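Local coordinates for C-X-C motif chemokine 13 (Homo sapiens, PDB 7JNY), which attracts B lymphocytes as a secreted CXC chemokine that binds the receptor CXCR5, and also binds heparin, at residues 61-64 / 65-69. Sequence-based numbering, arbitrary orientation.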
loop_
_atom_site.group_PDB
_atom_site.type_symbol
_atom_site.label_atom_id
_atom_site.label_comp_id
_atom_site.label_asym_id
_atom_site.label_seq_id
_atom_site.Cartn_x
_atom_site.Cartn_y
_atom_site.Cartn_z
ATOM N N GLU A 61 8.742 8.200 -0.985
ATOM C CA GLU A 61 9.707 7.708 -0.014
ATOM C C GLU A 61 9.000 7.121 1.190
ATOM O O GLU A 61 9.385 6.055 1.686
ATOM C CB GLU A 61 10.662 8.819 0.429
ATOM C CG GLU A 61 11.899 8.302 1.181
ATOM C CD GLU A 61 13.097 9.257 1.118
ATOM O OE1 GLU A 61 12.988 10.325 0.476
ATOM O OE2 GLU A 61 14.139 8.950 1.743
ATOM N N TRP A 62 7.953 7.798 1.669
ATOM C CA TRP A 62 7.350 7.396 2.939
ATOM C C TRP A 62 6.691 6.035 2.822
ATOM O O TRP A 62 6.691 5.261 3.787
ATOM C CB TRP A 62 6.364 8.458 3.417
ATOM C CG TRP A 62 5.057 8.502 2.713
ATOM C CD1 TRP A 62 4.696 9.351 1.706
ATOM C CD2 TRP A 62 3.917 7.665 2.952
ATOM N NE1 TRP A 62 3.404 9.105 1.315
ATOM C CE2 TRP A 62 2.906 8.070 2.060
ATOM C CE3 TRP A 62 3.652 6.620 3.831
ATOM C CZ2 TRP A 62 1.661 7.456 2.026
ATOM C CZ3 TRP A 62 2.419 6.008 3.793
ATOM C CH2 TRP A 62 1.435 6.428 2.899
ATOM N N ILE A 63 6.177 5.701 1.647
ATOM C CA ILE A 63 5.557 4.396 1.533
ATOM C C ILE A 63 6.630 3.325 1.389
ATOM O O ILE A 63 6.491 2.238 1.942
ATOM C CB ILE A 63 4.530 4.363 0.382
ATOM C CG1 ILE A 63 3.777 3.048 0.484
ATOM C CG2 ILE A 63 5.216 4.442 -0.959
ATOM C CD1 ILE A 63 2.475 3.155 1.254
ATOM N N GLN A 64 7.732 3.624 0.708
ATOM C CA GLN A 64 8.830 2.671 0.623
ATOM C C GLN A 64 9.402 2.360 2.003
ATOM O O GLN A 64 9.648 1.200 2.343
ATOM C CB GLN A 64 9.907 3.235 -0.288
ATOM C CG GLN A 64 9.397 3.416 -1.708
ATOM C CD GLN A 64 10.494 3.334 -2.729
ATOM O OE1 GLN A 64 11.649 3.632 -2.436
ATOM N NE2 GLN A 64 10.140 2.938 -3.946
ATOM N N ARG A 65 9.621 3.393 2.808
ATOM C CA ARG A 65 10.150 3.181 4.155
ATOM C C ARG A 65 9.176 2.351 4.969
ATOM O O ARG A 65 9.572 1.398 5.651
ATOM C CB ARG A 65 10.410 4.515 4.807
ATOM C CG ARG A 65 11.431 5.317 4.024
ATOM C CD ARG A 65 11.939 6.477 4.813
ATOM N NE ARG A 65 12.845 5.930 5.808
ATOM C CZ ARG A 65 13.990 6.487 6.163
ATOM N NH1 ARG A 65 14.377 7.648 5.655
ATOM N NH2 ARG A 65 14.774 5.851 7.030
ATOM N N MET A 66 7.886 2.679 4.887
ATOM C CA MET A 66 6.879 1.864 5.577
ATOM C C MET A 66 6.925 0.419 5.149
ATOM O O MET A 66 6.851 -0.494 5.984
ATOM C CB MET A 66 5.470 2.399 5.349
ATOM C CG MET A 66 4.450 1.666 6.210
ATOM S SD MET A 66 2.771 2.331 6.155
ATOM C CE MET A 66 2.425 2.240 4.407
ATOM N N MET A 67 6.957 0.180 3.846
ATOM C CA MET A 67 6.975 -1.194 3.384
ATOM C C MET A 67 8.188 -1.957 3.904
ATOM O O MET A 67 8.109 -3.174 4.110
ATOM C CB MET A 67 6.911 -1.227 1.853
ATOM C CG MET A 67 5.588 -0.715 1.329
ATOM S SD MET A 67 4.222 -1.714 1.987
ATOM C CE MET A 67 4.604 -3.264 1.163
ATOM N N GLU A 68 9.306 -1.276 4.144
ATOM C CA GLU A 68 10.448 -1.979 4.715
ATOM C C GLU A 68 10.161 -2.387 6.149
ATOM O O GLU A 68 10.528 -3.488 6.575
ATOM C CB GLU A 68 11.718 -1.127 4.658
ATOM C CG GLU A 68 12.229 -0.807 3.286
ATOM C CD GLU A 68 13.419 0.112 3.387
ATOM O OE1 GLU A 68 14.309 -0.181 4.216
ATOM O OE2 GLU A 68 13.463 1.131 2.667
ATOM N N VAL A 69 9.476 -1.535 6.901
ATOM C CA VAL A 69 9.070 -1.933 8.244
ATOM C C VAL A 69 8.170 -3.153 8.168
ATOM O O VAL A 69 8.354 -4.133 8.901
ATOM C CB VAL A 69 8.385 -0.770 8.981
ATOM C CG1 VAL A 69 7.938 -1.241 10.370
ATOM C CG2 VAL A 69 9.312 0.410 9.116
#
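Met66 sets its terminal methyl against both Ile63 and Trp62, and the distances locate the tight part of this helical turn there. CE of Met66 lies 3.3 Å from CD1 of Ile63, shorter than a usual carbon-carbon contact; the CD1 branch is turned off a staggered position, so the closeness may reflect strain or uncertain placement. CZ3 of Trp62 is 3.8 Å from the same CE of Met66. The Met66 chain runs out extended through CG and SD and bends only at its last torsion (chi3 57°), which turns the methyl back toward the preceding turn. Trp62 runs alongside Met66, its indole meeting the methyl obliquely, while CB of Ile63 sits over the centre of one ring face. On the same apolar side, CG1 of Ile63 and CG of Met67 are more loosely apposed at 4.3 Å. These residues belong to the C-terminal helix 61-72 of the chemokine fold, which packs across the beta-sheet: Met66 reaches Ile27 and Ile30, Met67 reaches Ile32, and the Trp62 ring makes an edge-to-face contact with Phe21. Successive i to i+4 backbone bonds show the regular alpha-helical repeat. That from the N of Arg65 to the O of Glu61 is nearly straight (2.9 Å), that from the N of Glu68 to the O of Gln64 less so (3.1 Å, 145°). Across the helix, the solvent side is looser. Glu61 and Arg65 point the same way with their carboxylate and guanidinium planes nearly parallel, 8° apart. Yet OE2 of Glu61 stays 4.1 Å from NH1 of Arg65, beyond salt-bridge range, so any attraction is probably weak. Their aliphatic parts also just meet, CG of Glu61 lying 4.1 Å from CD of Arg65.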